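Local coordinates for hypothetical protein APE0754 (Aeropyrum pernix, PDB 1TUA), which is of unknown function but has two KH-like halves and probably binds RNA, at residues K62-F74 with A79-V91. Residues are numbered along the deposited sequence; the frame is centred on the assembly and turned at random.
Sequences KAAEVVKAISLGF and AFRLLEEDQILVV
K62 reaches from helix 57-72 over the backbone of L82, L83 and E84, at the end of the 3-10 segment 80-83. Its CB touches CD2 of L83, CG and CD slide past the carbonyl oxygen of L82, and CE nears O of E84. A bend at the last torsion (chi4 -66°) then turns NZ into hydrogen bonds with E84 O (3.0 Å) and L82 O (3.1 Å), each tilted out of the carbonyl plane. Two waters link NZ to Q87 O, and a long, flexible cation suits this carbonyl-lined turn. With K62 cut back to an alanine, the carbonyls of L82 and E84 would probably lose their charged donor, and the turn its tie to the helix.

Further along, small A69 lets the helix come close: its CB meets CD1 of L82 at a tight 3.4 Å and CB of A79 at 3.8 Å. Branched V66 divides its methyls, CG1 against CD1 of F80 and CG2 against CD2 of L83. Apolar, branched L89 and V91 fill the space between helix and strand, CD2 of L89 on K68 CD and CG2 of V91 on L72 CD1 (3.5 Å). Helix 57-72 thus packs on edge strand 87-93, joining two KH-like halves in a four-layer alpha-beta sandwich.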
ATOM      1  N   LYS A  62       0.818  11.085  -5.826  1.00  8.97           N
ATOM      2  CA  LYS A  62       0.222   9.771  -6.082  1.00  8.50           C
ATOM      3  C   LYS A  62       1.067   8.955  -7.058  1.00  8.31           C
ATOM      4  O   LYS A  62       1.155   7.737  -6.939  1.00  8.40           O
ATOM      5  CB  LYS A  62      -1.211   9.921  -6.599  1.00  9.98           C
ATOM      6  CG  LYS A  62      -2.192  10.354  -5.517  1.00 12.41           C
ATOM      7  CD  LYS A  62      -3.629  10.368  -6.026  1.00 15.33           C
ATOM      8  CE  LYS A  62      -4.619  10.556  -4.878  1.00 19.34           C
ATOM      9  NZ  LYS A  62      -4.633   9.390  -3.944  1.00 22.74           N
ATOM     10  N   ALA A  63       1.688   9.623  -8.027  1.00  7.95           N
ATOM     11  CA  ALA A  63       2.554   8.932  -8.978  1.00  8.26           C
ATOM     12  C   ALA A  63       3.684   8.271  -8.179  1.00  8.95           C
ATOM     13  O   ALA A  63       4.047   7.114  -8.422  1.00  9.95           O
ATOM     14  CB  ALA A  63       3.137   9.930  -9.987  1.00  8.48           C
ATOM     15  N   ALA A  64       4.233   9.015  -7.219  1.00  8.61           N
ATOM     16  CA  ALA A  64       5.319   8.510  -6.380  1.00  8.36           C
ATOM     17  C   ALA A  64       4.834   7.384  -5.465  1.00  8.84           C
ATOM     18  O   ALA A  64       5.586   6.454  -5.163  1.00  8.90           O
ATOM     19  CB  ALA A  64       5.905   9.643  -5.549  1.00  7.46           C
ATOM     20  N   GLU A  65       3.580   7.459  -5.025  1.00  9.48           N
ATOM     21  CA  GLU A  65       3.040   6.417  -4.153  1.00 10.55           C
ATOM     22  C   GLU A  65       2.869   5.119  -4.928  1.00  9.48           C
ATOM     23  O   GLU A  65       3.099   4.041  -4.391  1.00  9.20           O
ATOM     24  CB  GLU A  65       1.706   6.852  -3.543  1.00 13.53           C
ATOM     25  CG  GLU A  65       1.858   7.947  -2.505  1.00 18.62           C
ATOM     26  CD  GLU A  65       2.651   7.494  -1.290  1.00 22.38           C
ATOM     27  OE1 GLU A  65       2.082   6.804  -0.421  1.00 23.61           O
ATOM     28  OE2 GLU A  65       3.854   7.819  -1.206  1.00 27.62           O
ATOM     29  N   VAL A  66       2.479   5.218  -6.193  1.00  8.59           N
ATOM     30  CA  VAL A  66       2.326   4.017  -7.009  1.00  8.76           C
ATOM     31  C   VAL A  66       3.683   3.320  -7.119  1.00  7.65           C
ATOM     32  O   VAL A  66       3.785   2.101  -6.959  1.00  7.98           O
ATOM     33  CB  VAL A  66       1.809   4.357  -8.418  1.00  8.07           C
ATOM     34  CG1 VAL A  66       1.885   3.129  -9.315  1.00  9.36           C
ATOM     35  CG2 VAL A  66       0.380   4.864  -8.328  1.00  7.64           C
ATOM     36  N   VAL A  67       4.729   4.096  -7.389  1.00  7.73           N
ATOM     37  CA  VAL A  67       6.075   3.533  -7.494  1.00  7.41           C
ATOM     38  C   VAL A  67       6.480   2.855  -6.182  1.00  8.23           C
ATOM     39  O   VAL A  67       7.023   1.751  -6.182  1.00  8.79           O
ATOM     40  CB  VAL A  67       7.109   4.625  -7.833  1.00  7.07           C
ATOM     41  CG1 VAL A  67       8.527   4.063  -7.688  1.00  8.71           C
ATOM     42  CG2 VAL A  67       6.877   5.131  -9.260  1.00  6.88           C
ATOM     43  N   LYS A  68       6.220   3.521  -5.063  1.00  8.71           N
ATOM     44  CA  LYS A  68       6.567   2.958  -3.765  1.00  9.85           C
ATOM     45  C   LYS A  68       5.807   1.657  -3.531  1.00  9.20           C
ATOM     46  O   LYS A  68       6.375   0.684  -3.040  1.00  9.83           O
ATOM     47  CB  LYS A  68       6.254   3.958  -2.648  1.00 10.97           C
ATOM     48  CG  LYS A  68       6.553   3.423  -1.255  1.00 16.25           C
ATOM     49  CD  LYS A  68       6.195   4.445  -0.180  1.00 19.57           C
ATOM     50  CE  LYS A  68       6.464   3.898   1.225  1.00 23.26           C
ATOM     51  NZ  LYS A  68       6.011   4.837   2.307  1.00 25.64           N
ATOM     52  N   ALA A  69       4.526   1.640  -3.889  1.00  8.05           N
ATOM     53  CA  ALA A  69       3.693   0.449  -3.717  1.00  8.12           C
ATOM     54  C   ALA A  69       4.214  -0.745  -4.533  1.00  8.01           C
ATOM     55  O   ALA A  69       4.188  -1.886  -4.064  1.00  8.80           O
ATOM     56  CB  ALA A  69       2.241   0.763  -4.098  1.00  7.59           C
ATOM     57  N   ILE A  70       4.680  -0.491  -5.754  1.00  7.06           N
ATOM     58  CA  ILE A  70       5.216  -1.567  -6.590  1.00  8.21           C
ATOM     59  C   ILE A  70       6.528  -2.069  -5.988  1.00  8.78           C
ATOM     60  O   ILE A  70       6.793  -3.275  -5.956  1.00  9.96           O
ATOM     61  CB  ILE A  70       5.450  -1.083  -8.040  1.00  8.81           C
ATOM     62  CG1 ILE A  70       4.096  -0.752  -8.680  1.00  8.86           C
ATOM     63  CG2 ILE A  70       6.210  -2.154  -8.848  1.00  8.70           C
ATOM     64  CD1 ILE A  70       4.204  -0.042 -10.014  1.00  8.32           C
ATOM     65  N   SER A  71       7.340  -1.137  -5.503  1.00  8.19           N
ATOM     66  CA  SER A  71       8.612  -1.478  -4.863  1.00  9.79           C
ATOM     67  C   SER A  71       8.365  -2.389  -3.654  1.00  9.74           C
ATOM     68  O   SER A  71       9.114  -3.332  -3.407  1.00 10.58           O
ATOM     69  CB  SER A  71       9.323  -0.197  -4.410  1.00 10.55           C
ATOM     70  OG  SER A  71      10.543  -0.492  -3.753  1.00 10.94           O
ATOM     71  N   LEU A  72       7.302  -2.100  -2.909  1.00 10.44           N
ATOM     72  CA  LEU A  72       6.943  -2.886  -1.729  1.00 10.44           C
ATOM     73  C   LEU A  72       6.440  -4.295  -2.044  1.00 10.63           C
ATOM     74  O   LEU A  72       6.376  -5.150  -1.154  1.00 11.79           O
ATOM     75  CB  LEU A  72       5.898  -2.135  -0.902  1.00  9.88           C
ATOM     76  CG  LEU A  72       6.454  -0.936  -0.129  1.00 10.08           C
ATOM     77  CD1 LEU A  72       5.313  -0.093   0.404  1.00 10.03           C
ATOM     78  CD2 LEU A  72       7.344  -1.427   1.003  1.00 12.56           C
ATOM     79  N   GLY A  73       6.075  -4.544  -3.298  1.00  9.69           N
ATOM     80  CA  GLY A  73       5.619  -5.876  -3.660  1.00  9.80           C
ATOM     81  C   GLY A  73       4.318  -5.977  -4.437  1.00 10.98           C
ATOM     82  O   GLY A  73       4.028  -7.025  -5.016  1.00 11.51           O
ATOM     83  N   PHE A  74       3.526  -4.908  -4.448  1.00 10.52           N
ATOM     84  CA  PHE A  74       2.263  -4.916  -5.175  1.00 10.17           C
ATOM     85  C   PHE A  74       2.465  -4.955  -6.682  1.00 11.30           C
ATOM     86  O   PHE A  74       3.350  -4.292  -7.211  1.00 11.27           O
ATOM     87  CB  PHE A  74       1.450  -3.644  -4.884  1.00  8.62           C
ATOM     88  CG  PHE A  74       0.619  -3.704  -3.631  1.00  9.24           C
ATOM     89  CD1 PHE A  74      -0.453  -4.589  -3.525  1.00  8.99           C
ATOM     90  CD2 PHE A  74       0.880  -2.838  -2.574  1.00  8.63           C
ATOM     91  CE1 PHE A  74      -1.256  -4.609  -2.388  1.00  8.64           C
ATOM     92  CE2 PHE A  74       0.082  -2.847  -1.426  1.00  8.13           C
ATOM     93  CZ  PHE A  74      -0.989  -3.734  -1.334  1.00  8.42           C
ATOM     94  N   ALA A  79      -1.313  -1.582  -7.508  1.00  8.58           N
ATOM     95  CA  ALA A  79      -0.723  -0.307  -7.091  1.00  8.90           C
ATOM     96  C   ALA A  79      -1.424   0.906  -7.713  1.00  9.20           C
ATOM     97  O   ALA A  79      -1.506   1.960  -7.086  1.00  9.16           O
ATOM     98  CB  ALA A  79       0.767  -0.283  -7.442  1.00  8.85           C
ATOM     99  N   PHE A  80      -1.924   0.764  -8.940  1.00  9.95           N
ATOM    100  CA  PHE A  80      -2.609   1.868  -9.619  1.00 10.77           C
ATOM    101  C   PHE A  80      -3.815   2.386  -8.842  1.00 10.95           C
ATOM    102  O   PHE A  80      -4.299   3.492  -9.087  1.00 11.19           O
ATOM    103  CB  PHE A  80      -3.058   1.454 -11.025  1.00 10.87           C
ATOM    104  CG  PHE A  80      -1.927   1.241 -11.992  1.00 15.89           C
ATOM    105  CD1 PHE A  80      -0.768   2.008 -11.917  1.00 17.67           C
ATOM    106  CD2 PHE A  80      -2.039   0.297 -13.013  1.00 19.33           C
ATOM    107  CE1 PHE A  80       0.269   1.845 -12.847  1.00 19.53           C
ATOM    108  CE2 PHE A  80      -1.009   0.126 -13.949  1.00 21.30           C
ATOM    109  CZ  PHE A  80       0.147   0.905 -13.863  1.00 19.90           C
ATOM    110  N   ARG A  81      -4.299   1.582  -7.901  1.00 10.23           N
ATOM    111  CA  ARG A  81      -5.435   1.986  -7.080  1.00 10.46           C
ATOM    112  C   ARG A  81      -5.102   3.268  -6.325  1.00  9.54           C
ATOM    113  O   ARG A  81      -5.988   4.050  -5.989  1.00 10.38           O
ATOM    114  CB  ARG A  81      -5.788   0.872  -6.088  1.00 10.61           C
ATOM    115  CG  ARG A  81      -6.866   1.247  -5.072  1.00 10.28           C
ATOM    116  CD  ARG A  81      -7.285   0.038  -4.254  1.00 11.07           C
ATOM    117  NE  ARG A  81      -8.204   0.402  -3.181  1.00 11.19           N
ATOM    118  CZ  ARG A  81      -8.890  -0.479  -2.455  1.00 11.05           C
ATOM    119  NH1 ARG A  81      -8.758  -1.777  -2.693  1.00 10.52           N
ATOM    120  NH2 ARG A  81      -9.703  -0.059  -1.493  1.00 10.96           N
ATOM    121  N   LEU A  82      -3.816   3.481  -6.067  1.00  9.48           N
ATOM    122  CA  LEU A  82      -3.360   4.662  -5.347  1.00  9.24           C
ATOM    123  C   LEU A  82      -3.559   5.959  -6.126  1.00 10.40           C
ATOM    124  O   LEU A  82      -3.396   7.048  -5.572  1.00 11.77           O
ATOM    125  CB  LEU A  82      -1.889   4.491  -4.941  1.00  8.82           C
ATOM    126  CG  LEU A  82      -1.703   3.493  -3.784  1.00  8.24           C
ATOM    127  CD1 LEU A  82      -0.253   3.052  -3.684  1.00  9.09           C
ATOM    128  CD2 LEU A  82      -2.164   4.132  -2.486  1.00  9.17           C
ATOM    129  N   LEU A  83      -3.913   5.838  -7.402  1.00 11.33           N
ATOM    130  CA  LEU A  83      -4.163   7.010  -8.233  1.00 13.16           C
ATOM    131  C   LEU A  83      -5.586   7.491  -7.987  1.00 16.02           C
ATOM    132  O   LEU A  83      -5.954   8.599  -8.367  1.00 17.60           O
ATOM    133  CB  LEU A  83      -3.998   6.673  -9.721  1.00 11.78           C
ATOM    134  CG  LEU A  83      -2.579   6.391 -10.223  1.00 12.56           C
ATOM    135  CD1 LEU A  83      -2.612   6.220 -11.731  1.00 12.15           C
ATOM    136  CD2 LEU A  83      -1.647   7.544  -9.845  1.00 11.46           C
ATOM    137  N   GLU A  84      -6.384   6.644  -7.352  1.00 17.27           N
ATOM    138  CA  GLU A  84      -7.768   6.977  -7.066  1.00 19.94           C
ATOM    139  C   GLU A  84      -7.931   7.920  -5.890  1.00 20.37           C
ATOM    140  O   GLU A  84      -7.090   7.998  -4.990  1.00 19.82           O
ATOM    141  CB  GLU A  84      -8.574   5.707  -6.811  1.00 21.85           C
ATOM    142  CG  GLU A  84      -8.799   4.882  -8.051  1.00 26.88           C
ATOM    143  CD  GLU A  84      -9.295   3.496  -7.725  1.00 31.42           C
ATOM    144  OE1 GLU A  84     -10.122   3.362  -6.792  1.00 33.77           O
ATOM    145  OE2 GLU A  84      -8.862   2.542  -8.407  1.00 35.37           O
ATOM    146  N   GLU A  85      -9.042   8.636  -5.913  1.00 21.95           N
ATOM    147  CA  GLU A  85      -9.367   9.593  -4.879  1.00 23.95           C
ATOM    148  C   GLU A  85      -9.555   8.909  -3.522  1.00 22.27           C
ATOM    149  O   GLU A  85     -10.198   7.862  -3.416  1.00 23.27           O
ATOM    150  CB  GLU A  85     -10.635  10.327  -5.299  1.00 28.52           C
ATOM    151  CG  GLU A  85     -11.221  11.270  -4.290  1.00 34.32           C
ATOM    152  CD  GLU A  85     -12.421  11.988  -4.864  1.00 39.34           C
ATOM    153  OE1 GLU A  85     -12.221  12.815  -5.782  1.00 41.16           O
ATOM    154  OE2 GLU A  85     -13.560  11.715  -4.419  1.00 41.86           O
ATOM    155  N   ASP A  86      -8.966   9.505  -2.496  1.00 20.75           N
ATOM    156  CA  ASP A  86      -9.066   9.004  -1.133  1.00 19.22           C
ATOM    157  C   ASP A  86      -8.306   7.721  -0.807  1.00 17.04           C
ATOM    158  O   ASP A  86      -8.324   7.274   0.342  1.00 16.87           O
ATOM    159  CB  ASP A  86     -10.536   8.831  -0.750  1.00 22.52           C
ATOM    160  CG  ASP A  86     -11.317  10.127  -0.862  1.00 26.99           C
ATOM    161  OD1 ASP A  86     -10.818  11.168  -0.369  1.00 27.92           O
ATOM    162  OD2 ASP A  86     -12.428  10.102  -1.438  1.00 30.83           O
ATOM    163  N   GLN A  87      -7.637   7.128  -1.792  1.00 13.67           N
ATOM    164  CA  GLN A  87      -6.879   5.903  -1.527  1.00 12.36           C
ATOM    165  C   GLN A  87      -5.472   6.273  -1.057  1.00 12.79           C
ATOM    166  O   GLN A  87      -4.835   7.153  -1.628  1.00 12.16           O
ATOM    167  CB  GLN A  87      -6.788   5.031  -2.789  1.00 12.46           C
ATOM    168  CG  GLN A  87      -8.127   4.641  -3.385  1.00 11.47           C
ATOM    169  CD  GLN A  87      -9.015   3.954  -2.376  1.00 13.48           C
ATOM    170  OE1 GLN A  87      -8.718   2.849  -1.913  1.00 13.81           O
ATOM    171  NE2 GLN A  87     -10.111   4.611  -2.013  1.00 15.89           N
ATOM    172  N   ILE A  88      -4.997   5.612  -0.005  1.00 11.49           N
ATOM    173  CA  ILE A  88      -3.662   5.870   0.521  1.00 11.12           C
ATOM    174  C   ILE A  88      -2.887   4.563   0.723  1.00 10.29           C
ATOM    175  O   ILE A  88      -3.445   3.466   0.676  1.00  9.40           O
ATOM    176  CB  ILE A  88      -3.706   6.619   1.883  1.00 11.89           C
ATOM    177  CG1 ILE A  88      -4.345   5.726   2.948  1.00 13.33           C
ATOM    178  CG2 ILE A  88      -4.481   7.924   1.742  1.00 13.52           C
ATOM    179  CD1 ILE A  88      -4.197   6.250   4.352  1.00 15.36           C
ATOM    180  N   LEU A  89      -1.592   4.703   0.953  1.00 10.01           N
ATOM    181  CA  LEU A  89      -0.722   3.563   1.173  1.00 10.27           C
ATOM    182  C   LEU A  89      -0.222   3.592   2.611  1.00 10.33           C
ATOM    183  O   LEU A  89       0.349   4.587   3.056  1.00  9.72           O
ATOM    184  CB  LEU A  89       0.467   3.626   0.217  1.00  9.48           C
ATOM    185  CG  LEU A  89       1.589   2.604   0.417  1.00  9.43           C
ATOM    186  CD1 LEU A  89       1.074   1.195   0.140  1.00 10.18           C
ATOM    187  CD2 LEU A  89       2.740   2.949  -0.526  1.00  8.79           C
ATOM    188  N   VAL A  90      -0.456   2.503   3.335  1.00 10.63           N
ATOM    189  CA  VAL A  90      -0.006   2.381   4.715  1.00 10.91           C
ATOM    190  C   VAL A  90       0.882   1.158   4.775  1.00 11.22           C
ATOM    191  O   VAL A  90       0.586   0.144   4.143  1.00 11.04           O
ATOM    192  CB  VAL A  90      -1.179   2.200   5.676  1.00 12.36           C
ATOM    193  CG1 VAL A  90      -0.660   1.863   7.071  1.00 16.00           C
ATOM    194  CG2 VAL A  90      -2.005   3.474   5.707  1.00 13.44           C
ATOM    195  N   VAL A  91       1.973   1.248   5.527  1.00 11.77           N
ATOM    196  CA  VAL A  91       2.898   0.126   5.623  1.00 13.51           C
ATOM    197  C   VAL A  91       3.178  -0.283   7.055  1.00 14.36           C
ATOM    198  O   VAL A  91       3.354   0.563   7.929  1.00 15.18           O
ATOM    199  CB  VAL A  91       4.250   0.460   4.951  1.00 14.89           C
ATOM    200  CG1 VAL A  91       5.210  -0.717   5.090  1.00 15.25           C
ATOM    201  CG2 VAL A  91       4.037   0.799   3.484  1.00 16.11           C
TER
HETATM  202  O   HOH W   1      -2.521   7.962  -2.783  1.00 25.79           O
HETATM  203  O   HOH W   2      -6.078  10.010  -1.703  1.00 35.32           O
HETATM  204  O   HOH W   3      -0.637   7.294   0.478  1.00 18.67           O
HETATM  205  O   HOH W   4       3.327   5.144   2.623  1.00 37.40           O